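Local coordinates for DyP2 (Amycolatopsis sp. ATCC 39116, PDB 4G2C), which probably uses its haem to oxidise dyes and lignin-related compounds with peroxide, as a multifunctional dye-decolourising peroxidase from a lignin-reactive bacterium, at residues Arg221-Phe226 against Ala374-Thr379. Residues are numbered along the deposited sequence; the frame is centred on the assembly and turned at random.
Sequences RSQPLF and ARRGQT. With HEM (protoporphyrin IX containing Fe), chain C; ACT (acetate ion), chain O; ACT (acetate ion), chain X.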
loop_
_atom_site.group_PDB
_atom_site.type_symbol
_atom_site.label_atom_id
_atom_site.label_comp_id
_atom_site.label_asym_id
_atom_site.label_seq_id
_atom_site.Cartn_x
_atom_site.Cartn_y
_atom_site.Cartn_z
ATOM N N ARG A 221 4.852 -4.467 6.794
ATOM C CA ARG A 221 4.829 -4.870 8.202
ATOM C C ARG A 221 3.832 -4.017 8.995
ATOM O O ARG A 221 3.059 -4.519 9.813
ATOM C CB ARG A 221 6.228 -4.726 8.821
ATOM C CG ARG A 221 6.262 -4.926 10.340
ATOM C CD ARG A 221 5.794 -6.332 10.713
ATOM N NE ARG A 221 5.801 -6.581 12.155
ATOM C CZ ARG A 221 4.782 -6.320 12.962
ATOM N NH1 ARG A 221 3.678 -5.771 12.482
ATOM N NH2 ARG A 221 4.868 -6.600 14.255
ATOM N N SER A 222 3.871 -2.716 8.749
ATOM C CA SER A 222 3.124 -1.760 9.551
ATOM C C SER A 222 1.807 -1.410 8.885
ATOM O O SER A 222 1.781 -0.683 7.891
ATOM C CB SER A 222 3.947 -0.483 9.744
ATOM O OG SER A 222 3.244 0.466 10.531
ATOM N N GLN A 223 0.723 -1.929 9.445
ATOM C CA GLN A 223 -0.616 -1.751 8.909
ATOM C C GLN A 223 -1.539 -1.201 9.983
ATOM O O GLN A 223 -1.446 -1.605 11.143
ATOM C CB GLN A 223 -1.173 -3.105 8.441
ATOM C CG GLN A 223 -0.467 -3.715 7.226
ATOM C CD GLN A 223 -0.877 -3.050 5.916
ATOM O OE1 GLN A 223 -1.616 -2.056 5.907
ATOM N NE2 GLN A 223 -0.400 -3.598 4.802
ATOM N N PRO A 224 -2.455 -0.293 9.597
ATOM C CA PRO A 224 -3.581 0.071 10.472
ATOM C C PRO A 224 -4.458 -1.154 10.734
ATOM O O PRO A 224 -4.786 -1.871 9.793
ATOM C CB PRO A 224 -4.356 1.096 9.636
ATOM C CG PRO A 224 -4.010 0.755 8.200
ATOM C CD PRO A 224 -2.556 0.334 8.268
ATOM N N LEU A 225 -4.797 -1.419 11.992
ATOM C CA LEU A 225 -5.666 -2.551 12.313
ATOM C C LEU A 225 -7.073 -2.067 12.677
ATOM O O LEU A 225 -7.258 -1.370 13.676
ATOM C CB LEU A 225 -5.074 -3.397 13.446
ATOM C CG LEU A 225 -3.641 -3.898 13.195
ATOM C CD1 LEU A 225 -3.106 -4.780 14.325
ATOM C CD2 LEU A 225 -3.576 -4.633 11.846
ATOM N N PHE A 226 -8.056 -2.434 11.858
ATOM C CA PHE A 226 -9.428 -1.983 12.056
ATOM C C PHE A 226 -10.231 -2.955 12.920
ATOM O O PHE A 226 -11.305 -2.624 13.403
ATOM C CB PHE A 226 -10.121 -1.778 10.699
ATOM C CG PHE A 226 -9.332 -0.936 9.745
ATOM C CD1 PHE A 226 -9.276 0.442 9.903
ATOM C CD2 PHE A 226 -8.606 -1.526 8.703
ATOM C CE1 PHE A 226 -8.528 1.229 9.031
ATOM C CE2 PHE A 226 -7.864 -0.751 7.824
ATOM C CZ PHE A 226 -7.829 0.635 7.983
ATOM N N ALA A 374 -4.482 1.716 4.866
ATOM C CA ALA A 374 -4.326 0.303 4.571
ATOM C C ALA A 374 -3.629 0.064 3.222
ATOM O O ALA A 374 -4.178 0.379 2.169
ATOM C CB ALA A 374 -5.682 -0.348 4.550
ATOM N N ARG A 375 -2.436 -0.517 3.260
ATOM C CA ARG A 375 -1.692 -0.831 2.047
ATOM C C ARG A 375 -1.947 -2.290 1.672
ATOM O O ARG A 375 -1.917 -3.176 2.536
ATOM C CB ARG A 375 -0.195 -0.588 2.258
ATOM C CG ARG A 375 0.190 0.873 2.585
ATOM C CD ARG A 375 1.722 1.025 2.842
ATOM N NE ARG A 375 2.090 0.389 4.110
ATOM C CZ ARG A 375 3.136 -0.405 4.307
ATOM N NH1 ARG A 375 3.993 -0.669 3.316
ATOM N NH2 ARG A 375 3.324 -0.930 5.514
ATOM N N ARG A 376 -2.197 -2.537 0.389
ATOM C CA ARG A 376 -2.517 -3.881 -0.088
ATOM C C ARG A 376 -1.792 -4.183 -1.391
ATOM O O ARG A 376 -2.334 -4.872 -2.255
ATOM C CB ARG A 376 -4.026 -3.997 -0.333
ATOM C CG ARG A 376 -4.885 -3.642 0.870
ATOM C CD ARG A 376 -4.890 -4.776 1.887
ATOM N NE ARG A 376 -5.815 -4.497 2.979
ATOM C CZ ARG A 376 -5.449 -4.087 4.192
ATOM N NH1 ARG A 376 -4.160 -3.924 4.479
ATOM N NH2 ARG A 376 -6.372 -3.847 5.122
ATOM N N GLY A 377 -0.574 -3.661 -1.538
ATOM C CA GLY A 377 0.169 -3.778 -2.780
ATOM C C GLY A 377 0.707 -5.170 -3.043
ATOM O O GLY A 377 0.702 -6.031 -2.165
ATOM N N GLN A 378 1.157 -5.405 -4.270
ATOM C CA GLN A 378 1.847 -6.650 -4.584
ATOM C C GLN A 378 2.949 -6.352 -5.582
ATOM O O GLN A 378 2.775 -5.505 -6.470
ATOM C CB GLN A 378 0.874 -7.708 -5.120
ATOM C CG GLN A 378 1.472 -9.103 -5.333
ATOM C CD GLN A 378 2.195 -9.645 -4.115
ATOM O OE1 GLN A 378 3.301 -9.212 -3.800
ATOM N NE2 GLN A 378 1.577 -10.599 -3.427
ATOM N N THR A 379 4.099 -7.004 -5.407
ATOM C CA THR A 379 5.202 -6.847 -6.360
ATOM C C THR A 379 4.880 -7.423 -7.745
ATOM O O THR A 379 4.054 -8.328 -7.891
ATOM C CB THR A 379 6.489 -7.521 -5.847
ATOM O OG1 THR A 379 6.178 -8.817 -5.311
ATOM C CG2 THR A 379 7.139 -6.667 -4.764
HETATM C CHA HEM C . 6.421 1.015 4.646
HETATM C CHB HEM C . 8.837 0.211 0.506
HETATM C CHC HEM C . 5.647 2.928 -1.952
HETATM C CHD HEM C . 3.739 4.346 2.264
HETATM C C1A HEM C . 7.343 0.545 3.742
HETATM C C2A HEM C . 8.436 -0.354 4.051
HETATM C C3A HEM C . 9.093 -0.575 2.905
HETATM C C4A HEM C . 8.443 0.170 1.840
HETATM C CMA HEM C . 10.333 -1.465 2.725
HETATM C CAA HEM C . 8.746 -0.934 5.460
HETATM C CBA HEM C . 7.887 -2.180 5.697
HETATM C CGA HEM C . 6.520 -1.833 6.240
HETATM O O1A HEM C . 6.416 -1.133 7.264
HETATM O O2A HEM C . 5.503 -2.256 5.651
HETATM C C1B HEM C . 8.208 0.875 -0.538
HETATM C C2B HEM C . 8.579 0.873 -1.952
HETATM C C3B HEM C . 7.683 1.630 -2.615
HETATM C C4B HEM C . 6.713 2.116 -1.664
HETATM C CMB HEM C . 9.809 0.142 -2.548
HETATM C CAB HEM C . 7.596 1.948 -4.125
HETATM C CBB HEM C . 8.204 1.172 -5.026
HETATM C C1C HEM C . 4.904 3.610 -1.014
HETATM C C2C HEM C . 3.981 4.700 -1.286
HETATM C C3C HEM C . 3.443 5.075 -0.113
HETATM C C4C HEM C . 4.015 4.241 0.926
HETATM C CMC HEM C . 3.652 5.285 -2.689
HETATM C CAC HEM C . 2.432 6.220 0.137
HETATM C CBC HEM C . 2.280 7.224 -0.741
HETATM C C1D HEM C . 4.235 3.551 3.275
HETATM C C2D HEM C . 3.733 3.556 4.624
HETATM C C3D HEM C . 4.566 2.504 5.340
HETATM C C4D HEM C . 5.488 1.985 4.380
HETATM C CMD HEM C . 2.596 4.424 5.190
HETATM C CAD HEM C . 4.493 2.094 6.797
HETATM C CBD HEM C . 5.174 3.228 7.536
HETATM C CGD HEM C . 4.972 2.902 8.989
HETATM O O1D HEM C . 3.790 2.751 9.397
HETATM O O2D HEM C . 6.000 2.751 9.703
HETATM N NA HEM C . 7.369 0.835 2.398
HETATM N NB HEM C . 7.065 1.641 -0.415
HETATM N NC HEM C . 4.901 3.357 0.349
HETATM N ND HEM C . 5.261 2.617 3.178
HETATM FE FE HEM C . 6.322 2.223 1.362
HETATM C C ACT O . 2.406 -3.640 0.617
HETATM O O ACT O . 1.626 -3.910 1.566
HETATM O OXT ACT O . 2.208 -2.567 -0.012
HETATM C CH3 ACT O . 3.522 -4.569 0.247
HETATM C C ACT X . -4.389 -6.081 7.867
HETATM O O ACT X . -4.428 -6.584 6.721
HETATM O OXT ACT X . -4.937 -4.955 8.001
HETATM C CH3 ACT X . -3.724 -6.796 9.010
HETATM O O HOH W 1 0.220 1.209 6.079
HETATM O O HOH W 2 -4.270 -2.807 7.202
#
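The side-chain amide of Gln223 pairs with both the N-H and the C=O of Arg375, as a neighbouring strand would: OE1 accepts from Arg375 N (3.2 Å) on an in-plane lone pair, and NE2 gives one hydrogen to Arg375 O (2.8 Å), tilted from the carbonyl plane. A bend at chi2 (-77°) turns the amide toward that strand edge. Arg376 NH1 reaches Arg375 O (3.1 Å) from the opposite face of the carbonyl, so two donors grip this oxygen; Arg376 NE binds Asn57 O. Bent at chi3 (-70°), Arg375 carries its guanidinium to Ser222 and the haem. Its NH2 donates almost straight (164°) to Ser222 O (2.8 Å), in the guanidinium plane though NH2 stands above that carbonyl's plane, and to haem propionate O2A (2.6 Å). A water bridges Arg375 NE to Ser222 O. Arg221 N hydrogen-bonds to O2A too, while one guanidinium face lies against haem pyrrole ring D. Losing the shared donor to an alanine at Arg375 would probably leave O2A without its cationic mate here and the loop less firmly tied. Ala374 CB sits at the Phe226 ring edge, 4.0 Å from CE2. Here the loop following the GXXDG motif meets the strand carrying what is probably the distal arginine of the DyP-type peroxidase haem pocket.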